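Local coordinates for bluetongue virus COAT protein VP7 (Bluetongue virus, PDB 1BVP) that forms homotrimers, 260 of which assemble on the VP3 scaffold as part of the inner capsid of the virus, at residues A[156-161]-A[242-247]; A[42-47]-A[88-93]. One frame throughout, in Å; residues are numbered along the deposited sequence.

Interaction 1: A[156-161]-A[242-247]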
ATOM      1  N   PRO A 156      15.754  16.004  -1.801  1.00 19.73           N
ATOM      2  CA  PRO A 156      14.601  15.765  -2.683  1.00 15.72           C
ATOM      3  C   PRO A 156      13.311  16.236  -2.028  1.00 17.80           C
ATOM      4  O   PRO A 156      12.339  16.510  -2.715  1.00 17.64           O
ATOM      5  CB  PRO A 156      14.588  14.254  -2.834  1.00 17.91           C
ATOM      6  CG  PRO A 156      15.961  13.794  -2.369  1.00 13.24           C
ATOM      7  CD  PRO A 156      16.278  14.740  -1.267  1.00 14.95           C
ATOM      8  N   ASP A 157      13.353  16.421  -0.711  1.00 16.50           N
ATOM      9  CA  ASP A 157      12.190  16.841   0.065  1.00 17.33           C
ATOM     10  C   ASP A 157      12.520  17.948   1.032  1.00 17.35           C
ATOM     11  O   ASP A 157      11.750  18.203   1.969  1.00 13.32           O
ATOM     12  CB  ASP A 157      11.703  15.658   0.909  1.00 22.44           C
ATOM     13  CG  ASP A 157      12.741  15.178   1.931  1.00 25.45           C
ATOM     14  OD1 ASP A 157      13.941  15.533   1.809  1.00 28.25           O
ATOM     15  OD2 ASP A 157      12.348  14.421   2.856  1.00 33.07           O
ATOM     16  N   MET A 158      13.589  18.683   0.752  1.00 20.54           N
ATOM     17  CA  MET A 158      14.045  19.664   1.718  1.00 15.09           C
ATOM     18  C   MET A 158      14.650  20.959   1.210  1.00 18.27           C
ATOM     19  O   MET A 158      15.307  20.993   0.158  1.00 14.92           O
ATOM     20  CB  MET A 158      15.109  18.950   2.528  1.00  9.87           C
ATOM     21  CG  MET A 158      15.352  19.512   3.840  1.00 15.73           C
ATOM     22  SD  MET A 158      14.958  18.273   5.019  1.00 24.76           S
ATOM     23  CE  MET A 158      14.098  19.293   5.999  1.00 29.57           C
ATOM     24  N   ILE A 159      14.417  22.030   1.963  1.00 19.89           N
ATOM     25  CA  ILE A 159      15.043  23.315   1.665  1.00 20.12           C
ATOM     26  C   ILE A 159      15.595  23.854   2.991  1.00 21.68           C
ATOM     27  O   ILE A 159      15.168  23.429   4.094  1.00 20.13           O
ATOM     28  CB  ILE A 159      14.089  24.379   1.058  1.00 18.69           C
ATOM     29  CG1 ILE A 159      13.158  24.944   2.117  1.00 19.02           C
ATOM     30  CG2 ILE A 159      13.356  23.839  -0.147  1.00 17.58           C
ATOM     31  CD1 ILE A 159      12.673  26.313   1.769  1.00 16.29           C
ATOM     32  N   GLN A 160      16.586  24.739   2.887  1.00 23.39           N
ATOM     33  CA  GLN A 160      17.188  25.395   4.069  1.00 22.03           C
ATOM     34  C   GLN A 160      17.275  26.848   3.691  1.00 20.03           C
ATOM     35  O   GLN A 160      17.367  27.179   2.495  1.00 15.53           O
ATOM     36  CB  GLN A 160      18.568  24.852   4.436  1.00 15.27           C
ATOM     37  CG  GLN A 160      19.564  24.913   3.306  1.00 15.93           C
ATOM     38  CD  GLN A 160      20.765  24.030   3.547  1.00 18.32           C
ATOM     39  OE1 GLN A 160      20.802  23.248   4.487  1.00 18.87           O
ATOM     40  NE2 GLN A 160      21.751  24.134   2.678  1.00 26.42           N
ATOM     41  N   VAL A 161      17.094  27.697   4.694  1.00 20.31           N
ATOM     42  CA  VAL A 161      17.119  29.140   4.517  1.00 23.98           C
ATOM     43  C   VAL A 161      18.193  29.707   5.449  1.00 25.04           C
ATOM     44  O   VAL A 161      18.252  29.319   6.641  1.00 20.24           O
ATOM     45  CB  VAL A 161      15.755  29.770   4.939  1.00 24.18           C
ATOM     46  CG1 VAL A 161      15.632  31.171   4.436  1.00 22.54           C
ATOM     47  CG2 VAL A 161      14.622  28.946   4.457  1.00 24.41           C
ATOM     48  N   MET A 242      19.958  29.600  10.549  1.00 28.87           N
ATOM     49  CA  MET A 242      19.583  28.686   9.467  1.00 25.91           C
ATOM     50  C   MET A 242      18.366  27.857   9.866  1.00 29.76           C
ATOM     51  O   MET A 242      18.271  27.395  11.020  1.00 32.45           O
ATOM     52  CB  MET A 242      20.725  27.760   9.104  1.00 18.93           C
ATOM     53  CG  MET A 242      21.629  28.375   8.128  1.00 19.85           C
ATOM     54  SD  MET A 242      22.763  27.212   7.449  1.00 21.35           S
ATOM     55  CE  MET A 242      21.947  26.915   5.817  1.00 11.08           C
ATOM     56  N   VAL A 243      17.385  27.745   8.973  1.00 26.94           N
ATOM     57  CA  VAL A 243      16.236  26.892   9.290  1.00 25.04           C
ATOM     58  C   VAL A 243      16.056  25.896   8.170  1.00 23.13           C
ATOM     59  O   VAL A 243      16.432  26.209   7.016  1.00 19.80           O
ATOM     60  CB  VAL A 243      14.898  27.685   9.470  1.00 23.30           C
ATOM     61  CG1 VAL A 243      15.070  28.785  10.482  1.00 23.20           C
ATOM     62  CG2 VAL A 243      14.413  28.244   8.162  1.00 20.27           C
ATOM     63  N   GLN A 244      15.646  24.662   8.510  1.00 22.17           N
ATOM     64  CA  GLN A 244      15.322  23.696   7.441  1.00 19.13           C
ATOM     65  C   GLN A 244      13.823  23.560   7.383  1.00 15.77           C
ATOM     66  O   GLN A 244      13.132  23.691   8.406  1.00 13.13           O
ATOM     67  CB  GLN A 244      15.950  22.329   7.587  1.00 10.14           C
ATOM     68  CG  GLN A 244      15.242  21.373   8.448  1.00 12.53           C
ATOM     69  CD  GLN A 244      15.917  20.017   8.409  1.00 14.56           C
ATOM     70  OE1 GLN A 244      16.832  19.822   7.624  1.00 12.40           O
ATOM     71  NE2 GLN A 244      15.476  19.074   9.254  1.00 17.97           N
ATOM     72  N   ILE A 245      13.316  23.465   6.167  1.00 16.08           N
ATOM     73  CA  ILE A 245      11.883  23.286   5.960  1.00 18.06           C
ATOM     74  C   ILE A 245      11.721  22.042   5.122  1.00 15.93           C
ATOM     75  O   ILE A 245      12.256  21.946   4.004  1.00 16.23           O
ATOM     76  CB  ILE A 245      11.241  24.453   5.257  1.00 15.98           C
ATOM     77  CG1 ILE A 245      11.337  25.700   6.142  1.00 16.55           C
ATOM     78  CG2 ILE A 245       9.805  24.124   4.985  1.00  9.45           C
ATOM     79  CD1 ILE A 245      10.905  26.977   5.415  1.00 14.19           C
ATOM     80  N   GLN A 246      11.105  21.043   5.744  1.00 16.18           N
ATOM     81  CA  GLN A 246      10.865  19.743   5.120  1.00 16.42           C
ATOM     82  C   GLN A 246       9.455  19.567   4.577  1.00 19.63           C
ATOM     83  O   GLN A 246       8.481  19.881   5.284  1.00 19.76           O
ATOM     84  CB  GLN A 246      11.044  18.660   6.151  1.00  9.98           C
ATOM     85  CG  GLN A 246      10.936  17.294   5.574  1.00 13.33           C
ATOM     86  CD  GLN A 246      10.946  16.213   6.642  1.00 15.72           C
ATOM     87  OE1 GLN A 246      11.102  16.498   7.837  1.00 16.25           O
ATOM     88  NE2 GLN A 246      10.767  14.962   6.217  1.00 12.01           N
ATOM     89  N   VAL A 247       9.345  19.093   3.331  1.00 18.45           N
ATOM     90  CA  VAL A 247       8.034  18.784   2.749  1.00 20.67           C
ATOM     91  C   VAL A 247       7.833  17.292   3.071  1.00 19.35           C
ATOM     92  O   VAL A 247       8.349  16.404   2.358  1.00 24.18           O
ATOM     93  CB  VAL A 247       7.957  19.014   1.217  1.00 18.62           C
ATOM     94  CG1 VAL A 247       6.658  18.482   0.684  1.00 16.59           C
ATOM     95  CG2 VAL A 247       8.033  20.487   0.902  1.00 19.97           C
TER
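Segments 156-161 and 242-247 lie on neighbouring antiparallel strands, 158-163 and 241-252, in the beta-sandwich domain of VP7. Five backbone hydrogen bonds join them, from Val247 N to Asp157 O, just ahead of the first strand, to Val243 N and Val161 O at the other end. In the middle, Ile159 and Ile245 form a hydrogen-bonded pair: Ile245 N donates a hydrogen bond to Ile159 O at 2.8 Å, nearly straight at the hydrogen (171°) but arriving from above the carbonyl plane.

Ile159 and Ile245 lie side by side on one face, together with Val161 and Val243. Ile159 takes the crowded first torsion, CG1 between the backbone N and the carbonyl carbon (chi1 74°), which brings CG1 to 3.7 Å from Ile245 CB. Ile245 instead holds CG1 beside its own N, and the two CD1 methyls end 4.1 Å apart. Val161 and Val243 meet branch to branch, CG2 to CG2 at 3.8 Å.

The other face carries Met158, Gln160, Gln244 and Gln246. Met158 sets CG anti to its backbone N (chi1 -158°), bends at chi2 and chi3, and runs obliquely across the chains of Gln244 and Gln246. Gln160, like Ile159, has the crowded first torsion, but its chain is extended beyond CG; Met242 CE rests alongside its amide, 3.9 Å from CD. That amide is held at both ends, OE1 by Gly139 N and NE2 by Gln137 O, while Gln246 OE1 accepts a bond from Arg189 on strand 183-195. Gln244 and Gln246 also pack against Thr135 and Pro156 of a neighbouring subunit, so this glutamine-bearing face reaches the trimer interface.

The chemistry is thus divided by face: aliphatic branches pack on one, whereas on the other the buried Gln160 and Gln246 amides gain polar partners from beyond the strand pair.

Interaction 2: A[42-47]-A[88-93]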
ATOM      1  N   GLY A  42     -21.541 -21.184 -29.971  1.00 14.48           N
ATOM      2  CA  GLY A  42     -22.424 -20.927 -31.085  1.00 15.11           C
ATOM      3  C   GLY A  42     -21.964 -19.899 -32.096  1.00 23.69           C
ATOM      4  O   GLY A  42     -22.070 -20.136 -33.295  1.00 29.84           O
ATOM      5  N   LEU A  43     -21.508 -18.743 -31.624  1.00 28.94           N
ATOM      6  CA  LEU A  43     -21.054 -17.668 -32.509  1.00 26.98           C
ATOM      7  C   LEU A  43     -19.630 -17.842 -33.026  1.00 27.98           C
ATOM      8  O   LEU A  43     -19.218 -17.197 -33.988  1.00 34.51           O
ATOM      9  CB  LEU A  43     -21.129 -16.331 -31.773  1.00 27.29           C
ATOM     10  CG  LEU A  43     -22.479 -15.729 -31.409  1.00 32.22           C
ATOM     11  CD1 LEU A  43     -22.232 -14.391 -30.754  1.00 34.92           C
ATOM     12  CD2 LEU A  43     -23.299 -15.526 -32.656  1.00 34.35           C
ATOM     13  N   THR A  44     -18.906 -18.755 -32.402  1.00 26.07           N
ATOM     14  CA  THR A  44     -17.499 -19.009 -32.670  1.00 22.99           C
ATOM     15  C   THR A  44     -17.181 -20.321 -33.354  1.00 27.43           C
ATOM     16  O   THR A  44     -16.166 -20.435 -34.034  1.00 30.74           O
ATOM     17  CB  THR A  44     -16.799 -18.956 -31.289  1.00 25.84           C
ATOM     18  OG1 THR A  44     -16.312 -17.637 -31.060  1.00 26.12           O
ATOM     19  CG2 THR A  44     -15.746 -19.996 -31.091  1.00 25.83           C
ATOM     20  N   LEU A  45     -17.999 -21.330 -33.077  1.00 29.99           N
ATOM     21  CA  LEU A  45     -17.847 -22.669 -33.620  1.00 29.89           C
ATOM     22  C   LEU A  45     -16.734 -23.419 -32.948  1.00 30.19           C
ATOM     23  O   LEU A  45     -16.130 -24.327 -33.531  1.00 37.60           O
ATOM     24  CB  LEU A  45     -17.652 -22.657 -35.138  1.00 33.54           C
ATOM     25  CG  LEU A  45     -18.875 -22.482 -36.048  1.00 37.59           C
ATOM     26  CD1 LEU A  45     -20.048 -21.782 -35.359  1.00 36.14           C
ATOM     27  CD2 LEU A  45     -18.420 -21.696 -37.284  1.00 40.77           C
ATOM     28  N   ARG A  46     -16.402 -23.012 -31.737  1.00 26.98           N
ATOM     29  CA  ARG A  46     -15.391 -23.751 -31.009  1.00 32.19           C
ATOM     30  C   ARG A  46     -16.157 -24.770 -30.151  1.00 31.89           C
ATOM     31  O   ARG A  46     -17.404 -24.779 -30.154  1.00 32.64           O
ATOM     32  CB  ARG A  46     -14.486 -22.815 -30.231  1.00 36.38           C
ATOM     33  CG  ARG A  46     -13.398 -22.287 -31.138  1.00 51.39           C
ATOM     34  CD  ARG A  46     -12.033 -22.436 -30.487  1.00 70.82           C
ATOM     35  NE  ARG A  46     -11.754 -21.322 -29.568  1.00 81.66           N
ATOM     36  CZ  ARG A  46     -10.712 -20.488 -29.685  1.00 87.00           C
ATOM     37  NH1 ARG A  46      -9.813 -20.634 -30.661  1.00 85.52           N
ATOM     38  NH2 ARG A  46     -10.631 -19.414 -28.906  1.00 90.78           N
ATOM     39  N   GLY A  47     -15.467 -25.659 -29.454  1.00 26.32           N
ATOM     40  CA  GLY A  47     -16.218 -26.636 -28.689  1.00 16.55           C
ATOM     41  C   GLY A  47     -15.722 -26.711 -27.276  1.00 24.62           C
ATOM     42  O   GLY A  47     -15.165 -27.728 -26.825  1.00 30.01           O
ATOM     43  N   MET A  88     -12.959 -12.431 -33.376  1.00 30.74           N
ATOM     44  CA  MET A  88     -13.554 -11.113 -33.224  1.00 32.50           C
ATOM     45  C   MET A  88     -15.045 -11.133 -32.871  1.00 31.94           C
ATOM     46  O   MET A  88     -15.563 -10.178 -32.270  1.00 33.21           O
ATOM     47  CB  MET A  88     -13.314 -10.316 -34.504  1.00 39.91           C
ATOM     48  CG  MET A  88     -11.860 -10.364 -34.972  1.00 43.86           C
ATOM     49  SD  MET A  88     -10.761  -9.632 -33.744  1.00 46.83           S
ATOM     50  CE  MET A  88     -11.474  -7.888 -33.603  1.00 45.62           C
ATOM     51  N   ALA A  89     -15.734 -12.221 -33.220  1.00 27.50           N
ATOM     52  CA  ALA A  89     -17.161 -12.342 -32.903  1.00 25.98           C
ATOM     53  C   ALA A  89     -17.443 -12.379 -31.392  1.00 26.61           C
ATOM     54  O   ALA A  89     -18.605 -12.241 -30.979  1.00 30.15           O
ATOM     55  CB  ALA A  89     -17.724 -13.589 -33.540  1.00 27.68           C
ATOM     56  N   THR A  90     -16.398 -12.588 -30.579  1.00 19.25           N
ATOM     57  CA  THR A  90     -16.539 -12.665 -29.129  1.00 10.04           C
ATOM     58  C   THR A  90     -17.227 -11.436 -28.546  1.00 15.98           C
ATOM     59  O   THR A  90     -17.991 -11.533 -27.581  1.00 18.95           O
ATOM     60  CB  THR A  90     -15.207 -12.910 -28.475  1.00  6.91           C
ATOM     61  OG1 THR A  90     -14.598 -14.085 -29.037  1.00  6.35           O
ATOM     62  CG2 THR A  90     -15.374 -13.122 -27.008  1.00  7.10           C
ATOM     63  N   ILE A  91     -17.051 -10.294 -29.197  1.00 19.33           N
ATOM     64  CA  ILE A  91     -17.687  -9.070 -28.724  1.00 21.00           C
ATOM     65  C   ILE A  91     -19.213  -9.246 -28.711  1.00 18.89           C
ATOM     66  O   ILE A  91     -19.893  -8.740 -27.825  1.00 21.05           O
ATOM     67  CB  ILE A  91     -17.243  -7.828 -29.576  1.00 23.68           C
ATOM     68  CG1 ILE A  91     -17.862  -6.562 -29.005  1.00 25.88           C
ATOM     69  CG2 ILE A  91     -17.637  -7.966 -31.035  1.00 23.01           C
ATOM     70  CD1 ILE A  91     -17.313  -6.206 -27.647  1.00 31.86           C
ATOM     71  N   GLY A  92     -19.733  -9.994 -29.689  1.00 20.29           N
ATOM     72  CA  GLY A  92     -21.161 -10.263 -29.784  1.00 15.30           C
ATOM     73  C   GLY A  92     -21.584 -11.173 -28.643  1.00 17.04           C
ATOM     74  O   GLY A  92     -22.666 -11.047 -28.093  1.00 20.86           O
ATOM     75  N   VAL A  93     -20.734 -12.118 -28.298  1.00 12.75           N
ATOM     76  CA  VAL A  93     -21.027 -12.986 -27.184  1.00 13.07           C
ATOM     77  C   VAL A  93     -21.166 -12.148 -25.908  1.00 18.01           C
ATOM     78  O   VAL A  93     -22.153 -12.233 -25.188  1.00 21.85           O
ATOM     79  CB  VAL A  93     -19.878 -13.952 -26.964  1.00 10.66           C
ATOM     80  CG1 VAL A  93     -20.126 -14.751 -25.712  1.00  6.79           C
ATOM     81  CG2 VAL A  93     -19.674 -14.831 -28.220  1.00  3.59           C
TER
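In the helical domain of VP7, the C-terminal end of helix 27-44 abuts segment 88-93, which leads into and along the short helix 90-94. The contact is small, burying 184 Å² over both sides, and rests on van der Waals touch, with no hydrogen bond passing between the two segments.

Leu43 does most of the work. Its CB points toward 88-93, and with CG beside the backbone N (chi1 -68°) and the chain extended (chi2 -177°), CD1 meets the short helix at Gly92 and Val93, 3.6 Å from Val93 CG2. The Leu43 and Val93 side chains slide past each other in opposite directions. The same methyl rests against the backbone of the turn, 3.9 Å from Gly92 C, at a residue with no side chain. Ala89 adds a lighter touch, its methyl approaching the Leu43 carbonyl.

Around this first shell, the turn is closed by the bond from Gly92 N to Ala89 O, while Thr90 OG1 bonds to the carbonyl oxygen of His87. Val93 also packs on Arg39 and Ile99. On the other side, the chain leaves helix 27-44 at Leu45 with a positive phi of 76°, and Arg46 then turns to helix 55-73, where Arg46 NH2 forms a salt bridge with Asp67 OD2 as well as a hydrogen bond with Tyr40 OH.

Interactions 1 and 2 sit in the two different domains of the elongated VP7 subunit, on opposite sides of the chain's centre. Their centres are 62 Å apart and their nearest atoms about 45 Å, so neither touches the other. They also follow in series along the sequence: the helical contact 42-47 with 88-93 closes before the strand pair 156-161 with 242-247 opens. Between the segments of the helical contact the chain is helix and loop without strand; between those of the strand contact it is strands and loops without helix. Their relation to the trimer differs too: interaction 1 lies against neighbouring subunits, whereas no other chain of the assembly touches the segments of interaction 2.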